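Long-range contacts in ABC transporter periplasmic-binding protein YtfQ (Mycobacterium smegmatis, PDB 6HBD), which binds the furanose sugar beta-D-galactofuranose and probably serves as the solute-binding component of an ABC transporter that takes up furanose sugars: residues F22-A27 with L50-A55; G57-Q62 with P81-G86; A65-I70 with W87-Q92; V74-F79 with G98-L103. All coordinates share one frame; numbering follows the deposited sequence.

Interaction 1: residues F22-A27 with L50-A55; sequences FAQVGA and LKFADA
Phe22 to Gln24 and Leu50 to Asp54 run as parallel neighbouring strands, their short axes 4.7 Å apart at closest approach and inclined by 19°, with Phe22 paired to Phe52, Ala23 to Ala53 and Gln24 to Asp54. Four backbone hydrogen bonds alternate along the seam: Phe22 N gives to Lys51 O, Ala53 N to Phe22 O, Gln24 N to Ala53 O, and Ala55 N to Gln24 O, the last the straightest at 168°. On the face that carries Phe22, Phe52 and Gln24, the two phenylalanine side chains lie side by side and point the same way, Phe22 CD2 standing 4.2 Å from Phe52 CE1. Leu50 CD1 reaches Phe22 CB at 3.8 Å. The segments hold the two strands of a beta-alpha-beta unit whose crossover helix 30-46 covers this same face through Ile39 on Phe22 and Thr36 on Phe52, in the Rossmann-like sheet of a periplasmic binding protein. Gln24 CG lies 3.4 Å from Phe52 CZ, the amide plane turned 74° from the ring. A bend at chi2 then folds the amide back, and OE1 accepts Val25 N at 3.0 Å, in the amide carbonyl plane on a lone pair, a bond that probably steadies the backbone where the strand ends; Arg32 NE is a weak second partner. There Ala55 CB packs against Val25 O, 3.4 Å away, while the side chain of Val25 lies about 6 Å from the bound galactofuranose.

Interaction 2: residues G57-Q62 with P81-G86; sequences GEQEKQ and PVVRTG
Gln59 and Gln62, one helical turn apart, both extend from the first turn of helix 59-72 toward the loop 81-86, which leaves the C-terminal end of strand 76-79, the edge where alpha/beta sheets of this kind place their ligand-side loops. The two amides grip the loop at separate points and in opposite senses, one as donor and one as acceptor. With chi1 at 177° and the chain extended beyond CG, the Gln59 side chain spans the gap to the loop, and NE2 donates to Thr85 O at 2.8 Å. The acceptor lies only 2° out of the Gln59 amide plane, although the donor is tilted out of the carbonyl plane of Thr85. Val83 crosses this side chain at about a right angle. Nearer the start of the loop, Val82 presents CG1 to both glutamines, lying 3.7 Å from Gln59 CB. Gln62 meets it obliquely and uses OE1 to accept from Val82 N. A second link comes from Gln62 NE2, which donates to Ser80 O, just before the loop; the amide is thus held at both ends, which limits its rotation. The N-H of Val82 approaches Gln62 OE1 in the carbonyl plane, at 2.9 Å with an angle of 156° at the hydrogen.

Interaction 3: residues A65-I70 with W87-Q92; sequences AIRSFI and WDAVLQ. With ZN (zinc ion), chain E.
Val90 CG1 is the hub, touched by two residues of segment 65-70, on helix 59-72, from different directions. Ile66 CG2 comes within 3.9 Å of it, the two side chains crossing at about a right angle, and the extended stem of Arg67 passes over the same methyl with its NE 3.7 Å away. Farther along the arginine, NH2 stands 4.1 Å from Ala89 CB. Ile66 CD1 also touches Trp87 CZ3 at 4.2 Å; CG1 lies beside the backbone N (chi1 -69°) and chi2 is extended, which carries that methyl toward the indole. The helix segments 65-70 and 88-92 are nearly parallel, 16° apart with axes 10.1 Å from each other, and they pack side by side on one flank of the mainly parallel sheet of this alpha/beta domain. A second shell fixes the polar ends. Arg67 NE forms a salt bridge with Glu93 OE1, one turn beyond Ala89, which probably helps keep the stem across Val90. Trp87 NE1 donates to Val83 O, and the indole also meets the Phe79 ring with planes at about 50°. Asp88, which takes no part in the packing, binds a zinc ion through OD1 at 1.9 Å, with Asp112 supplying another ligand.

Interaction 4: residues V74-F79 with G98-L103; sequences VDVIAF and GIPVIL
Three backbone hydrogen bonds join Ile77 to Phe79 with Pro100 to Ile102. Ile77 N donates to Pro100 O at 3.0 Å and 173°, Ile102 N to Ile77 O, and Phe79 N to Ile102 O at the longer 3.3 Å. The pairing is parallel, with the axes of strands 76-79 and 101-103 approaching to 4.8 Å at an angle of 20°. Two CA-H...O contacts lie between these bonds, from Val101 CA to Ile77 O and from Ala78 CA to Ile102 O.

Apolar contacts fall on both faces. On the face of Ile77, Val101, Phe79 and Leu103, Phe79 CG sits between the backbone N and the carbonyl carbon (chi1 71°), which turns the ring toward the partner strand: CE1 is 3.7 Å from Leu103 CD1, and Val101 CG1 comes to the ring edge, near its plane. Phe79 and Leu103 run side by side in the same direction. Ile99, just ahead of its strand, turns CG2 to Ile77 CG1 at 3.7 Å and CD1 to Val74 O. On the opposite face Ala78 CB meets Ile102 CB at 4.2 Å, and Val76 crosses Pro100.

Gly98, with positive phi, ends helix 88-97 as the C-prime residue of a Schellman motif, and so returns the chain to the sheet in the beta-alpha-beta crossover from strand 76-79 to strand 101-104. Strand 19-24 borders strand 76-79 on its other side, helix 59-72 packs on the Ile77 and Phe79 face through Phe69 and Ile66, and helix 266-277 lies against Val76 and Ala78.

Overall arrangement
Interactions 1 and 4 are backbone-bonded parallel strand pairs of one sheet, linked where strand 19-24 meets strand 76-79 through Ala23 N and Ala78 O. Interaction 4 is largely buried, with almost wholly apolar side-chain contacts, whereas interaction 1 lies at an outermost strand of the sheet and is only partly buried. Interactions 2 and 3 both use helix 59-72 but differ in chemistry: the first relies on glutamine amides gripping a loop at the ligand-side end, the second on hydrocarbon packing between helices, with the exposed Arg67 at its border. Trp87 touches Gln59 and Gln62 and so joins these two, while Phe69 packs against both strand pairs.

Interaction 1: residues F22-A27 with L50-A55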
loop_
_atom_site.group_PDB
_atom_site.type_symbol
_atom_site.label_atom_id
_atom_site.label_comp_id
_atom_site.label_asym_id
_atom_site.label_seq_id
_atom_site.Cartn_x
_atom_site.Cartn_y
_atom_site.Cartn_z
ATOM N N PHE A 22 -1.494 -18.454 1.370
ATOM C CA PHE A 22 -1.436 -16.994 1.423
ATOM C C PHE A 22 -2.529 -16.472 2.321
ATOM O O PHE A 22 -3.688 -16.815 2.102
ATOM C CB PHE A 22 -1.538 -16.340 0.041
ATOM C CG PHE A 22 -1.053 -14.907 0.096
ATOM C CD1 PHE A 22 0.298 -14.617 0.035
ATOM C CD2 PHE A 22 -1.931 -13.869 0.365
ATOM C CE1 PHE A 22 0.754 -13.312 0.163
ATOM C CE2 PHE A 22 -1.466 -12.566 0.516
ATOM C CZ PHE A 22 -0.128 -12.298 0.413
ATOM N N ALA A 23 -2.174 -15.627 3.314
ATOM C CA ALA A 23 -3.152 -15.029 4.225
ATOM C C ALA A 23 -3.315 -13.520 3.949
ATOM O O ALA A 23 -2.557 -12.690 4.466
ATOM C CB ALA A 23 -2.765 -15.290 5.671
ATOM N N GLN A 24 -4.304 -13.177 3.103
ATOM C CA GLN A 24 -4.571 -11.784 2.728
ATOM C C GLN A 24 -5.178 -11.009 3.871
ATOM O O GLN A 24 -5.849 -11.582 4.736
ATOM C CB GLN A 24 -5.523 -11.670 1.497
ATOM C CG GLN A 24 -4.878 -11.297 0.157
ATOM C CD GLN A 24 -4.113 -9.990 0.072
ATOM O OE1 GLN A 24 -3.781 -9.337 1.061
ATOM N NE2 GLN A 24 -3.803 -9.585 -1.152
ATOM N N VAL A 25 -4.952 -9.684 3.831
ATOM C CA VAL A 25 -5.484 -8.728 4.788
ATOM C C VAL A 25 -7.025 -8.782 4.690
ATOM O O VAL A 25 -7.690 -9.258 5.607
ATOM C CB VAL A 25 -4.956 -7.298 4.493
ATOM C CG1 VAL A 25 -5.706 -6.267 5.317
ATOM C CG2 VAL A 25 -3.462 -7.189 4.730
ATOM N N GLY A 26 -7.551 -8.331 3.552
ATOM C CA GLY A 26 -8.979 -8.268 3.247
ATOM C C GLY A 26 -9.145 -7.688 1.858
ATOM O O GLY A 26 -8.274 -7.932 1.023
ATOM N N ALA A 27 -10.275 -7.013 1.558
ATOM C CA ALA A 27 -10.469 -6.319 0.287
ATOM C C ALA A 27 -10.830 -4.850 0.529
ATOM O O ALA A 27 -11.748 -4.315 -0.099
ATOM C CB ALA A 27 -11.553 -7.003 -0.517
ATOM N N LEU A 50 -2.269 -23.032 -4.469
ATOM C CA LEU A 50 -2.537 -21.916 -3.563
ATOM C C LEU A 50 -3.644 -22.246 -2.582
ATOM O O LEU A 50 -4.716 -22.719 -2.977
ATOM C CB LEU A 50 -2.912 -20.637 -4.345
ATOM C CG LEU A 50 -3.272 -19.385 -3.523
ATOM C CD1 LEU A 50 -2.078 -18.854 -2.787
ATOM C CD2 LEU A 50 -3.822 -18.296 -4.422
ATOM N N LYS A 51 -3.397 -21.925 -1.317
ATOM C CA LYS A 51 -4.346 -22.069 -0.234
ATOM C C LYS A 51 -4.557 -20.634 0.238
ATOM O O LYS A 51 -3.854 -20.125 1.104
ATOM C CB LYS A 51 -3.788 -23.002 0.851
ATOM C CG LYS A 51 -3.651 -24.461 0.401
ATOM C CD LYS A 51 -4.997 -25.196 0.378
ATOM C CE LYS A 51 -4.846 -26.692 0.214
ATOM N NZ LYS A 51 -6.115 -27.411 0.506
ATOM N N PHE A 52 -5.447 -19.946 -0.453
ATOM C CA PHE A 52 -5.740 -18.541 -0.209
ATOM C C PHE A 52 -6.697 -18.369 0.968
ATOM O O PHE A 52 -7.662 -19.120 1.074
ATOM C CB PHE A 52 -6.352 -17.940 -1.467
ATOM C CG PHE A 52 -6.490 -16.450 -1.406
ATOM C CD1 PHE A 52 -5.422 -15.627 -1.706
ATOM C CD2 PHE A 52 -7.699 -15.868 -1.068
ATOM C CE1 PHE A 52 -5.560 -14.248 -1.668
ATOM C CE2 PHE A 52 -7.843 -14.489 -1.044
ATOM C CZ PHE A 52 -6.769 -13.689 -1.320
ATOM N N ALA A 53 -6.445 -17.359 1.825
ATOM C CA ALA A 53 -7.269 -17.057 2.999
ATOM C C ALA A 53 -7.447 -15.544 3.171
ATOM O O ALA A 53 -6.461 -14.806 3.118
ATOM C CB ALA A 53 -6.621 -17.640 4.232
ATOM N N ASP A 54 -8.711 -15.087 3.343
ATOM C CA ASP A 54 -9.081 -13.665 3.480
ATOM C C ASP A 54 -9.461 -13.374 4.936
ATOM O O ASP A 54 -10.565 -13.722 5.361
ATOM C CB ASP A 54 -10.263 -13.350 2.534
ATOM C CG ASP A 54 -10.815 -11.934 2.556
ATOM O OD1 ASP A 54 -10.840 -11.319 3.639
ATOM O OD2 ASP A 54 -11.267 -11.460 1.494
ATOM N N ALA A 55 -8.566 -12.702 5.682
ATOM C CA ALA A 55 -8.823 -12.366 7.083
ATOM C C ALA A 55 -9.932 -11.317 7.309
ATOM O O ALA A 55 -10.545 -11.319 8.365
ATOM C CB ALA A 55 -7.542 -11.933 7.758
#

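Interaction 2: residues G57-Q62 with P81-G86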
loop_
_atom_site.group_PDB
_atom_site.type_symbol
_atom_site.label_atom_id
_atom_site.label_comp_id
_atom_site.label_asym_id
_atom_site.label_seq_id
_atom_site.Cartn_x
_atom_site.Cartn_y
_atom_site.Cartn_z
ATOM N N GLY A 57 -9.709 -7.804 7.289
ATOM C CA GLY A 57 -9.188 -6.665 8.039
ATOM C C GLY A 57 -8.969 -6.869 9.526
ATOM O O GLY A 57 -8.779 -5.884 10.247
ATOM N N GLU A 58 -8.904 -8.133 9.993
ATOM C CA GLU A 58 -8.746 -8.459 11.418
ATOM C C GLU A 58 -7.583 -9.423 11.621
ATOM O O GLU A 58 -7.612 -10.542 11.100
ATOM C CB GLU A 58 -10.058 -9.019 11.998
ATOM C CG GLU A 58 -10.797 -9.993 11.097
ATOM C CD GLU A 58 -12.117 -10.484 11.649
ATOM O OE1 GLU A 58 -12.370 -11.710 11.583
ATOM O OE2 GLU A 58 -12.901 -9.641 12.143
ATOM N N GLN A 59 -6.554 -8.971 12.372
ATOM C CA GLN A 59 -5.305 -9.710 12.620
ATOM C C GLN A 59 -5.478 -11.124 13.158
ATOM O O GLN A 59 -4.685 -11.997 12.827
ATOM C CB GLN A 59 -4.403 -8.911 13.576
ATOM C CG GLN A 59 -3.105 -9.630 13.953
ATOM C CD GLN A 59 -2.023 -8.718 14.475
ATOM O OE1 GLN A 59 -2.266 -7.597 14.943
ATOM N NE2 GLN A 59 -0.799 -9.210 14.454
ATOM N N GLU A 60 -6.496 -11.333 13.991
ATOM C CA GLU A 60 -6.763 -12.623 14.631
ATOM C C GLU A 60 -7.120 -13.672 13.585
ATOM O O GLU A 60 -6.787 -14.839 13.785
ATOM C CB GLU A 60 -7.898 -12.515 15.689
ATOM C CG GLU A 60 -7.552 -11.698 16.930
ATOM C CD GLU A 60 -7.239 -10.229 16.696
ATOM O OE1 GLU A 60 -6.231 -9.738 17.258
ATOM O OE2 GLU A 60 -7.977 -9.579 15.917
ATOM N N LYS A 61 -7.768 -13.261 12.474
ATOM C CA LYS A 61 -8.152 -14.172 11.404
ATOM C C LYS A 61 -6.966 -14.465 10.452
ATOM O O LYS A 61 -6.955 -15.527 9.828
ATOM C CB LYS A 61 -9.414 -13.654 10.687
ATOM C CG LYS A 61 -10.164 -14.698 9.837
ATOM C CD LYS A 61 -10.889 -15.808 10.635
ATOM C CE LYS A 61 -10.712 -17.190 10.023
ATOM N NZ LYS A 61 -11.308 -17.298 8.657
ATOM N N GLN A 62 -5.947 -13.575 10.382
ATOM C CA GLN A 62 -4.712 -13.848 9.621
ATOM C C GLN A 62 -3.895 -14.868 10.425
ATOM O O GLN A 62 -3.293 -15.782 9.857
ATOM C CB GLN A 62 -3.839 -12.585 9.436
ATOM C CG GLN A 62 -4.328 -11.590 8.400
ATOM C CD GLN A 62 -3.200 -10.749 7.846
ATOM O OE1 GLN A 62 -2.864 -9.666 8.357
ATOM N NE2 GLN A 62 -2.583 -11.226 6.777
ATOM N N PRO A 81 1.270 -8.718 6.641
ATOM C CA PRO A 81 0.981 -8.329 8.035
ATOM C C PRO A 81 0.125 -7.066 8.165
ATOM O O PRO A 81 0.636 -5.952 8.008
ATOM C CB PRO A 81 2.371 -8.169 8.678
ATOM C CG PRO A 81 3.345 -8.616 7.698
ATOM C CD PRO A 81 2.717 -8.863 6.389
ATOM N N VAL A 82 -1.187 -7.248 8.423
ATOM C CA VAL A 82 -2.131 -6.131 8.560
ATOM C C VAL A 82 -1.539 -4.968 9.385
ATOM O O VAL A 82 -1.579 -3.815 8.928
ATOM C CB VAL A 82 -3.535 -6.563 9.064
ATOM C CG1 VAL A 82 -3.481 -7.291 10.400
ATOM C CG2 VAL A 82 -4.477 -5.367 9.146
ATOM N N VAL A 83 -0.957 -5.294 10.571
ATOM C CA VAL A 83 -0.269 -4.348 11.465
ATOM C C VAL A 83 1.098 -4.930 11.830
ATOM O O VAL A 83 1.301 -6.148 11.748
ATOM C CB VAL A 83 -1.086 -3.920 12.712
ATOM C CG1 VAL A 83 -2.313 -3.104 12.317
ATOM C CG2 VAL A 83 -1.483 -5.119 13.560
ATOM N N ARG A 84 2.055 -4.045 12.124
ATOM C CA ARG A 84 3.434 -4.444 12.393
ATOM C C ARG A 84 3.623 -5.461 13.537
ATOM O O ARG A 84 4.516 -6.302 13.464
ATOM C CB ARG A 84 4.297 -3.213 12.710
ATOM C CG ARG A 84 4.538 -2.266 11.545
ATOM C CD ARG A 84 5.996 -2.199 11.144
ATOM N NE ARG A 84 6.381 -0.905 10.579
ATOM C CZ ARG A 84 6.571 0.220 11.276
ATOM N NH1 ARG A 84 6.366 0.243 12.591
ATOM N NH2 ARG A 84 6.950 1.338 10.655
ATOM N N THR A 85 2.795 -5.372 14.584
ATOM C CA THR A 85 2.923 -6.117 15.848
ATOM C C THR A 85 1.911 -7.278 16.118
ATOM O O THR A 85 0.775 -7.248 15.645
ATOM C CB THR A 85 2.754 -5.054 16.926
ATOM O OG1 THR A 85 1.399 -4.587 16.830
ATOM C CG2 THR A 85 3.738 -3.866 16.742
ATOM N N GLY A 86 2.342 -8.264 16.904
ATOM C CA GLY A 86 1.524 -9.393 17.357
ATOM C C GLY A 86 1.701 -10.717 16.635
ATOM O O GLY A 86 0.800 -11.561 16.700
#

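Interaction 3: residues A65-I70 with W87-Q92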
loop_
_atom_site.group_PDB
_atom_site.type_symbol
_atom_site.label_atom_id
_atom_site.label_comp_id
_atom_site.label_asym_id
_atom_site.label_seq_id
_atom_site.Cartn_x
_atom_site.Cartn_y
_atom_site.Cartn_z
ATOM N N ALA A 65 -5.432 -18.246 10.220
ATOM C CA ALA A 65 -5.140 -18.773 8.891
ATOM C C ALA A 65 -3.721 -19.314 8.827
ATOM O O ALA A 65 -3.516 -20.371 8.235
ATOM C CB ALA A 65 -5.340 -17.694 7.841
ATOM N N ILE A 66 -2.747 -18.622 9.453
ATOM C CA ILE A 66 -1.346 -19.074 9.468
ATOM C C ILE A 66 -1.232 -20.391 10.248
ATOM O O ILE A 66 -0.569 -21.321 9.773
ATOM C CB ILE A 66 -0.391 -17.958 9.994
ATOM C CG1 ILE A 66 -0.303 -16.804 8.976
ATOM C CG2 ILE A 66 1.018 -18.516 10.269
ATOM C CD1 ILE A 66 0.028 -15.487 9.552
ATOM N N ARG A 67 -1.913 -20.463 11.420
ATOM C CA ARG A 67 -1.973 -21.668 12.269
ATOM C C ARG A 67 -2.634 -22.840 11.528
ATOM O O ARG A 67 -2.209 -23.986 11.700
ATOM C CB ARG A 67 -2.705 -21.389 13.599
ATOM C CG ARG A 67 -1.777 -20.859 14.697
ATOM C CD ARG A 67 -2.489 -19.981 15.709
ATOM N NE ARG A 67 -1.577 -19.481 16.740
ATOM C CZ ARG A 67 -1.922 -18.653 17.725
ATOM N NH1 ARG A 67 -3.175 -18.217 17.833
ATOM N NH2 ARG A 67 -1.016 -18.254 18.615
ATOM N N SER A 68 -3.655 -22.546 10.701
ATOM C CA SER A 68 -4.331 -23.532 9.854
ATOM C C SER A 68 -3.398 -24.072 8.747
ATOM O O SER A 68 -3.444 -25.266 8.448
ATOM C CB SER A 68 -5.594 -22.942 9.238
ATOM O OG SER A 68 -6.104 -23.799 8.229
ATOM N N PHE A 69 -2.548 -23.215 8.156
ATOM C CA PHE A 69 -1.611 -23.655 7.108
ATOM C C PHE A 69 -0.568 -24.642 7.634
ATOM O O PHE A 69 -0.168 -25.551 6.898
ATOM C CB PHE A 69 -0.901 -22.456 6.436
ATOM C CG PHE A 69 -1.756 -21.460 5.678
ATOM C CD1 PHE A 69 -2.955 -21.846 5.086
ATOM C CD2 PHE A 69 -1.330 -20.153 5.501
ATOM C CE1 PHE A 69 -3.733 -20.928 4.393
ATOM C CE2 PHE A 69 -2.107 -19.241 4.798
ATOM C CZ PHE A 69 -3.301 -19.635 4.247
ATOM N N ILE A 70 -0.156 -24.492 8.913
ATOM C CA ILE A 70 0.818 -25.395 9.537
ATOM C C ILE A 70 0.168 -26.785 9.683
ATOM O O ILE A 70 0.737 -27.778 9.223
ATOM C CB ILE A 70 1.351 -24.837 10.895
ATOM C CG1 ILE A 70 2.058 -23.470 10.710
ATOM C CG2 ILE A 70 2.320 -25.833 11.547
ATOM C CD1 ILE A 70 2.111 -22.611 11.947
ATOM N N TRP A 87 2.860 -10.928 15.960
ATOM C CA TRP A 87 3.135 -12.149 15.173
ATOM C C TRP A 87 4.111 -13.147 15.855
ATOM O O TRP A 87 4.294 -14.261 15.352
ATOM C CB TRP A 87 3.710 -11.741 13.793
ATOM C CG TRP A 87 2.898 -10.707 13.070
ATOM C CD1 TRP A 87 3.194 -9.383 12.911
ATOM C CD2 TRP A 87 1.623 -10.911 12.465
ATOM N NE1 TRP A 87 2.177 -8.750 12.235
ATOM C CE2 TRP A 87 1.193 -9.665 11.960
ATOM C CE3 TRP A 87 0.803 -12.039 12.281
ATOM C CZ2 TRP A 87 -0.028 -9.510 11.301
ATOM C CZ3 TRP A 87 -0.415 -11.879 11.644
ATOM C CH2 TRP A 87 -0.819 -10.628 11.160
ATOM N N ASP A 88 4.767 -12.717 16.963
ATOM C CA ASP A 88 5.772 -13.483 17.705
ATOM C C ASP A 88 5.564 -14.984 17.717
ATOM O O ASP A 88 6.434 -15.733 17.247
ATOM C CB ASP A 88 5.850 -12.996 19.160
ATOM C CG ASP A 88 6.822 -13.830 19.968
ATOM O OD1 ASP A 88 8.007 -13.911 19.567
ATOM O OD2 ASP A 88 6.394 -14.422 20.993
ATOM N N ALA A 89 4.436 -15.406 18.309
ATOM C CA ALA A 89 4.073 -16.805 18.498
ATOM C C ALA A 89 3.835 -17.526 17.181
ATOM O O ALA A 89 4.401 -18.607 16.973
ATOM C CB ALA A 89 2.835 -16.915 19.380
ATOM N N VAL A 90 3.010 -16.934 16.289
ATOM C CA VAL A 90 2.740 -17.568 14.992
ATOM C C VAL A 90 3.998 -17.725 14.216
ATOM O O VAL A 90 4.139 -18.756 13.580
ATOM C CB VAL A 90 1.639 -16.969 14.081
ATOM C CG1 VAL A 90 0.401 -17.853 14.068
ATOM C CG2 VAL A 90 1.294 -15.526 14.415
ATOM N N LEU A 91 4.914 -16.738 14.228
ATOM C CA LEU A 91 6.145 -16.914 13.477
ATOM C C LEU A 91 7.058 -17.948 14.109
ATOM O O LEU A 91 7.742 -18.663 13.370
ATOM C CB LEU A 91 6.861 -15.587 13.243
ATOM C CG LEU A 91 6.186 -14.658 12.235
ATOM C CD1 LEU A 91 6.712 -13.259 12.346
ATOM C CD2 LEU A 91 6.377 -15.155 10.811
ATOM N N GLN A 92 7.019 -18.103 15.443
ATOM C CA GLN A 92 7.804 -19.156 16.093
ATOM C C GLN A 92 7.186 -20.541 15.803
ATOM O O GLN A 92 7.930 -21.475 15.544
ATOM C CB GLN A 92 8.000 -18.885 17.593
ATOM C CG GLN A 92 9.124 -17.879 17.850
ATOM C CD GLN A 92 10.520 -18.470 17.775
ATOM O OE1 GLN A 92 10.788 -19.542 18.324
ATOM N NE2 GLN A 92 11.461 -17.786 17.115
HETATM ZN ZN ZN E . 9.553 -14.560 20.414
#

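Interaction 4: residues V74-F79 with G98-L103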
loop_
_atom_site.group_PDB
_atom_site.type_symbol
_atom_site.label_atom_id
_atom_site.label_comp_id
_atom_site.label_asym_id
_atom_site.label_seq_id
_atom_site.Cartn_x
_atom_site.Cartn_y
_atom_site.Cartn_z
ATOM N N VAL A 74 1.675 -27.242 4.637
ATOM C CA VAL A 74 2.060 -26.545 3.401
ATOM C C VAL A 74 3.583 -26.461 3.311
ATOM O O VAL A 74 4.270 -26.690 4.303
ATOM C CB VAL A 74 1.361 -25.166 3.206
ATOM C CG1 VAL A 74 -0.151 -25.275 3.379
ATOM C CG2 VAL A 74 1.930 -24.096 4.116
ATOM N N ASP A 75 4.105 -26.169 2.122
ATOM C CA ASP A 75 5.547 -26.095 1.888
ATOM C C ASP A 75 6.117 -24.706 2.233
ATOM O O ASP A 75 7.230 -24.626 2.742
ATOM C CB ASP A 75 5.882 -26.503 0.437
ATOM C CG ASP A 75 5.349 -27.878 0.049
ATOM O OD1 ASP A 75 5.460 -28.818 0.876
ATOM O OD2 ASP A 75 4.809 -28.011 -1.074
ATOM N N VAL A 76 5.381 -23.620 1.923
ATOM C CA VAL A 76 5.775 -22.235 2.236
ATOM C C VAL A 76 4.517 -21.466 2.626
ATOM O O VAL A 76 3.429 -21.794 2.152
ATOM C CB VAL A 76 6.503 -21.546 1.043
ATOM C CG1 VAL A 76 6.765 -20.062 1.321
ATOM C CG2 VAL A 76 7.805 -22.254 0.703
ATOM N N ILE A 77 4.665 -20.447 3.493
ATOM C CA ILE A 77 3.573 -19.544 3.901
ATOM C C ILE A 77 3.970 -18.105 3.559
ATOM O O ILE A 77 5.141 -17.731 3.653
ATOM C CB ILE A 77 3.182 -19.693 5.409
ATOM C CG1 ILE A 77 2.461 -21.038 5.634
ATOM C CG2 ILE A 77 2.285 -18.528 5.877
ATOM C CD1 ILE A 77 2.336 -21.511 7.092
ATOM N N ALA A 78 2.990 -17.311 3.142
ATOM C CA ALA A 78 3.198 -15.906 2.848
ATOM C C ALA A 78 1.958 -15.160 3.256
ATOM O O ALA A 78 0.870 -15.734 3.254
ATOM C CB ALA A 78 3.483 -15.713 1.373
ATOM N N PHE A 79 2.123 -13.908 3.685
ATOM C CA PHE A 79 0.997 -13.086 4.116
ATOM C C PHE A 79 1.378 -11.622 4.081
ATOM O O PHE A 79 2.546 -11.290 3.873
ATOM C CB PHE A 79 0.523 -13.497 5.531
ATOM C CG PHE A 79 1.442 -13.156 6.681
ATOM C CD1 PHE A 79 2.606 -13.879 6.900
ATOM C CD2 PHE A 79 1.124 -12.139 7.569
ATOM C CE1 PHE A 79 3.470 -13.540 7.936
ATOM C CE2 PHE A 79 1.989 -11.802 8.608
ATOM C CZ PHE A 79 3.154 -12.509 8.786
ATOM N N GLY A 98 9.027 -25.576 10.534
ATOM C CA GLY A 98 9.990 -25.610 9.438
ATOM C C GLY A 98 9.430 -25.133 8.106
ATOM O O GLY A 98 9.978 -25.482 7.059
ATOM N N ILE A 99 8.323 -24.336 8.139
ATOM C CA ILE A 99 7.674 -23.775 6.950
ATOM C C ILE A 99 8.263 -22.367 6.717
ATOM O O ILE A 99 8.055 -21.503 7.572
ATOM C CB ILE A 99 6.141 -23.707 7.155
ATOM C CG1 ILE A 99 5.584 -25.109 7.508
ATOM C CG2 ILE A 99 5.476 -23.131 5.908
ATOM C CD1 ILE A 99 4.015 -25.293 7.506
ATOM N N PRO A 100 8.999 -22.086 5.609
ATOM C CA PRO A 100 9.540 -20.724 5.418
ATOM C C PRO A 100 8.448 -19.650 5.287
ATOM O O PRO A 100 7.319 -19.977 4.893
ATOM C CB PRO A 100 10.349 -20.848 4.131
ATOM C CG PRO A 100 10.621 -22.301 3.958
ATOM C CD PRO A 100 9.398 -22.968 4.495
ATOM N N VAL A 101 8.781 -18.370 5.603
ATOM C CA VAL A 101 7.811 -17.286 5.560
ATOM C C VAL A 101 8.278 -16.169 4.633
ATOM O O VAL A 101 9.449 -15.807 4.675
ATOM C CB VAL A 101 7.518 -16.769 6.989
ATOM C CG1 VAL A 101 6.521 -15.617 6.976
ATOM C CG2 VAL A 101 7.017 -17.900 7.883
ATOM N N ILE A 102 7.351 -15.616 3.803
ATOM C CA ILE A 102 7.620 -14.470 2.914
ATOM C C ILE A 102 6.589 -13.393 3.264
ATOM O O ILE A 102 5.391 -13.678 3.332
ATOM C CB ILE A 102 7.602 -14.791 1.380
ATOM C CG1 ILE A 102 8.595 -15.920 1.021
ATOM C CG2 ILE A 102 7.900 -13.515 0.562
ATOM C CD1 ILE A 102 8.424 -16.527 -0.402
ATOM N N LEU A 103 7.066 -12.160 3.483
ATOM C CA LEU A 103 6.213 -11.018 3.814
ATOM C C LEU A 103 5.993 -10.232 2.537
ATOM O O LEU A 103 6.962 -10.001 1.812
ATOM C CB LEU A 103 6.877 -10.147 4.898
ATOM C CG LEU A 103 6.543 -10.512 6.365
ATOM C CD1 LEU A 103 6.590 -12.026 6.624
ATOM C CD2 LEU A 103 7.449 -9.758 7.313
#